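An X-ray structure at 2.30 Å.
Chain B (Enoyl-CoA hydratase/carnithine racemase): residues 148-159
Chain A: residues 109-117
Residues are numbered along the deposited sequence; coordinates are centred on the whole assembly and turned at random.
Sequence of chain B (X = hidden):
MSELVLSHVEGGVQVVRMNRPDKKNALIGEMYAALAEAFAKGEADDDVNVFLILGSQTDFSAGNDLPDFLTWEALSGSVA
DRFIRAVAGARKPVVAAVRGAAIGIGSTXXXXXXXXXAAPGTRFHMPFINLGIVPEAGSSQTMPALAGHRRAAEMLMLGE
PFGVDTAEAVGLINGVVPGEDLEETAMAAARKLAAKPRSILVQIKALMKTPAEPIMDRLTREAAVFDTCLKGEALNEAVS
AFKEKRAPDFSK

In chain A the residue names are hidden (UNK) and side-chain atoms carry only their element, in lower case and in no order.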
# COMPACT_ATOMS: atom_id res chain seq x y z
N GLY B 148 -13.67 -7.34 -3.80
CA GLY B 148 -13.67 -7.89 -5.13
C GLY B 148 -13.80 -9.39 -5.08
O GLY B 148 -13.47 -10.04 -4.07
N HIS B 149 -14.22 -9.97 -6.19
CA HIS B 149 -14.60 -11.37 -6.19
C HIS B 149 -13.42 -12.33 -5.87
O HIS B 149 -13.58 -13.30 -5.16
CB HIS B 149 -15.23 -11.75 -7.52
CG HIS B 149 -15.66 -13.17 -7.57
ND1 HIS B 149 -16.80 -13.61 -6.94
CD2 HIS B 149 -15.07 -14.26 -8.08
CE1 HIS B 149 -16.92 -14.91 -7.12
NE2 HIS B 149 -15.86 -15.33 -7.78
N ARG B 150 -12.24 -12.00 -6.37
CA ARG B 150 -11.13 -12.89 -6.19
C ARG B 150 -10.59 -12.91 -4.78
O ARG B 150 -10.24 -13.97 -4.29
CB ARG B 150 -10.03 -12.60 -7.19
CG ARG B 150 -10.41 -13.29 -8.51
CD ARG B 150 -10.12 -12.46 -9.71
NE ARG B 150 -10.74 -11.17 -9.62
CZ ARG B 150 -11.99 -10.92 -9.93
NH1 ARG B 150 -12.80 -11.89 -10.33
NH2 ARG B 150 -12.42 -9.69 -9.83
N ARG B 151 -10.50 -11.76 -4.15
CA ARG B 151 -9.94 -11.76 -2.82
C ARG B 151 -11.00 -12.34 -1.90
O ARG B 151 -10.67 -13.03 -0.94
CB ARG B 151 -9.40 -10.37 -2.44
CG ARG B 151 -8.84 -10.31 -1.02
CD ARG B 151 -7.44 -10.90 -0.89
NE ARG B 151 -6.43 -10.01 -1.49
CZ ARG B 151 -5.28 -10.39 -2.07
NH1 ARG B 151 -4.95 -11.67 -2.16
NH2 ARG B 151 -4.45 -9.46 -2.57
N ALA B 152 -12.27 -12.11 -2.21
CA ALA B 152 -13.36 -12.71 -1.43
C ALA B 152 -13.43 -14.20 -1.62
O ALA B 152 -13.79 -14.90 -0.71
CB ALA B 152 -14.70 -12.09 -1.80
N ALA B 153 -13.05 -14.71 -2.79
CA ALA B 153 -12.94 -16.15 -2.98
C ALA B 153 -11.88 -16.78 -2.10
O ALA B 153 -12.07 -17.91 -1.68
CB ALA B 153 -12.64 -16.51 -4.42
N GLU B 154 -10.76 -16.12 -1.82
CA GLU B 154 -9.83 -16.67 -0.82
C GLU B 154 -10.54 -16.90 0.53
O GLU B 154 -10.26 -17.87 1.25
CB GLU B 154 -8.63 -15.77 -0.55
CG GLU B 154 -7.62 -15.71 -1.66
CD GLU B 154 -6.44 -14.74 -1.36
OE1 GLU B 154 -5.89 -14.74 -0.21
OE2 GLU B 154 -6.05 -13.98 -2.27
N MSE B 155 -11.41 -15.98 0.90
CA MSE B 155 -12.05 -16.06 2.19
C MSE B 155 -13.12 -17.10 2.20
O MSE B 155 -13.22 -17.86 3.15
CB MSE B 155 -12.68 -14.72 2.53
CG MSE B 155 -11.68 -13.55 2.53
SE MSE B 155 -12.63 -11.81 2.60
CE MSE B 155 -11.07 -10.60 2.59
N LEU B 156 -13.95 -17.11 1.17
CA LEU B 156 -15.17 -17.87 1.19
C LEU B 156 -15.08 -19.19 0.47
O LEU B 156 -15.77 -20.14 0.86
CB LEU B 156 -16.29 -17.06 0.56
CG LEU B 156 -16.60 -15.73 1.25
CD1 LEU B 156 -17.78 -15.04 0.61
CD2 LEU B 156 -16.88 -15.91 2.74
N MSE B 157 -14.29 -19.27 -0.58
CA MSE B 157 -14.22 -20.49 -1.36
C MSE B 157 -13.05 -21.33 -0.94
O MSE B 157 -13.20 -22.54 -0.77
CB MSE B 157 -14.23 -20.15 -2.82
CG MSE B 157 -15.62 -19.63 -3.27
SE MSE B 157 -15.62 -19.08 -5.21
CE MSE B 157 -15.08 -20.78 -6.00
N LEU B 158 -11.87 -20.74 -0.77
CA LEU B 158 -10.75 -21.45 -0.16
C LEU B 158 -10.93 -21.59 1.35
O LEU B 158 -10.28 -22.40 1.97
CB LEU B 158 -9.44 -20.73 -0.42
CG LEU B 158 -8.91 -20.76 -1.84
CD1 LEU B 158 -7.59 -20.01 -1.92
CD2 LEU B 158 -8.69 -22.17 -2.34
N GLY B 159 -11.73 -20.74 1.94
CA GLY B 159 -11.94 -20.78 3.40
C GLY B 159 -10.73 -20.40 4.23
O GLY B 159 -10.49 -20.98 5.26
N UNK A 109 -11.46 -11.27 -19.47
CA UNK A 109 -11.87 -12.56 -18.96
C UNK A 109 -11.63 -12.74 -17.45
O UNK A 109 -12.35 -13.49 -16.77
c UNK A 109 -11.43 -15.01 -19.38
c UNK A 109 -11.04 -13.59 -19.69
c UNK A 109 -10.35 -15.96 -19.85
c UNK A 109 -12.76 -15.29 -20.04
N UNK A 110 -10.63 -12.06 -16.91
CA UNK A 110 -10.18 -12.35 -15.56
C UNK A 110 -11.19 -12.06 -14.47
O UNK A 110 -11.21 -12.74 -13.43
c UNK A 110 -7.48 -13.47 -16.25
c UNK A 110 -7.79 -12.00 -16.28
c UNK A 110 -8.90 -11.63 -15.29
c UNK A 110 -6.51 -11.22 -15.98
N UNK A 111 -12.05 -11.08 -14.68
CA UNK A 111 -13.04 -10.84 -13.62
C UNK A 111 -14.05 -11.95 -13.47
O UNK A 111 -14.72 -12.03 -12.45
c UNK A 111 -11.91 -9.94 -15.59
c UNK A 111 -13.75 -9.59 -14.09
c UNK A 111 -12.71 -8.86 -14.89
N UNK A 112 -14.15 -12.83 -14.46
CA UNK A 112 -15.01 -13.97 -14.32
C UNK A 112 -14.31 -15.14 -13.64
O UNK A 112 -14.94 -16.14 -13.41
c UNK A 112 -15.73 -12.52 -17.46
n UNK A 112 -17.32 -12.69 -15.97
c UNK A 112 -17.64 -11.70 -16.77
c UNK A 112 -16.15 -13.26 -16.41
c UNK A 112 -15.51 -14.39 -15.69
n UNK A 112 -16.70 -11.57 -17.69
N UNK A 113 -13.01 -15.04 -13.39
CA UNK A 113 -12.31 -16.07 -12.70
C UNK A 113 -12.45 -15.91 -11.18
O UNK A 113 -12.72 -14.85 -10.69
c UNK A 113 -10.88 -16.09 -13.13
s UNK A 113 -10.72 -16.46 -14.91
N UNK A 114 -12.37 -17.02 -10.47
CA UNK A 114 -12.51 -17.03 -9.03
C UNK A 114 -11.18 -16.77 -8.33
O UNK A 114 -11.17 -16.09 -7.34
c UNK A 114 -13.11 -18.34 -8.60
c UNK A 114 -14.50 -18.58 -9.24
o UNK A 114 -15.45 -17.87 -8.86
o UNK A 114 -14.60 -19.41 -10.18
N UNK A 115 -10.08 -17.28 -8.91
CA UNK A 115 -8.75 -16.95 -8.50
C UNK A 115 -7.86 -16.76 -9.69
O UNK A 115 -7.97 -17.48 -10.66
c UNK A 115 -8.15 -18.07 -7.70
c UNK A 115 -8.90 -18.45 -6.43
c UNK A 115 -8.27 -19.73 -5.88
c UNK A 115 -8.86 -17.38 -5.38
N UNK A 116 -6.93 -15.81 -9.59
CA UNK A 116 -6.02 -15.48 -10.65
C UNK A 116 -4.63 -15.13 -10.11
O UNK A 116 -4.53 -14.36 -9.18
c UNK A 116 -7.90 -14.45 -11.94
c UNK A 116 -5.56 -13.93 -12.53
c UNK A 116 -6.50 -14.24 -11.40
N UNK A 117 -3.59 -15.76 -10.65
CA UNK A 117 -2.23 -15.50 -10.24
C UNK A 117 -1.53 -15.05 -11.48
O UNK A 117 -1.81 -15.54 -12.55
c UNK A 117 -2.80 -17.11 -6.07
c UNK A 117 -2.06 -16.71 -7.18
c UNK A 117 -2.29 -17.24 -8.46
c UNK A 117 -4.09 -18.54 -7.53
o UNK A 117 -4.59 -18.47 -5.22
c UNK A 117 -3.33 -18.14 -8.62
c UNK A 117 -1.55 -16.74 -9.66
c UNK A 117 -3.80 -18.03 -6.26
O HOH W 1 -15.08 -9.29 -10.46

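Position 109 of chain A carries four side-chain carbons, forked at the second. It lies out of reach of the chain B stretch. The fork after one CH2 identifies Leu A109.

Position 110 has the same four carbons and the same fork. The end of its side chain leads away from chain B. It is Leu A110.

Position 111 has three carbons that close a ring onto the backbone N. Only proline does this, so it is Pro A111. Its O accepts a weak hydrogen bond from NH1 of Arg B150, at 2.9 Å. Its CA lies over one face of that guanidinium.

Position 112 has one carbon, then a five-membered ring of three carbons and two nitrogens. This is His A112. Its CB points away from chain B. Its N donates a hydrogen bond to O of Leu A109 at 3.0 Å, within the 3-10 turn.

Position 113 has one carbon and one sulfur. This is Cys A113. Its thiol makes no close contact across the interface. Its backbone O does the work, accepting a hydrogen bond from NH1 of Arg B150 at 3.0 Å.

Position 114 has two carbons, the second carrying two oxygens. One oxygen lies 2.8 Å from NE2 of His B149. A carboxylate on so short a chain is aspartate, Asp A114. OD1 accepts the hydrogen bond from His B149, near the plane of the imidazole ring. The same OD1 is 3.8 Å from SE of Met B157, a selenomethionine.

Position 115 again has four carbons forked at the second. Its terminal carbons meet Ala B153 and Leu B158. It is Leu A115. CD2 lies 4.0 Å from CB of Ala B153, and CD1 lies 4.0 Å from CD1 of Leu B158.

Position 116 has three carbons, the first carrying the other two. Branching at CB with carbon alone marks Val A116. Its CG2 is 3.7 Å from CD of Arg B150.

Position 117 has one carbon, then a six-carbon ring bearing one oxygen. This is Tyr A117.

The contact centres on Arg B150 and Asp A114, whose CA atoms are 5.2 Å apart. NH1 of Arg B150 gathers two carbonyls where the 3-10 turn gives way to the loop. Against the helix backbone, CA of Arg B150 makes a CA-H...O contact with O of Asp A114 at 3.4 Å. The histidine–aspartate bond adds a polar anchor, and Leu A115 supplies the apolar packing.

Chain A, residues 109-117: LLPHCDLVY
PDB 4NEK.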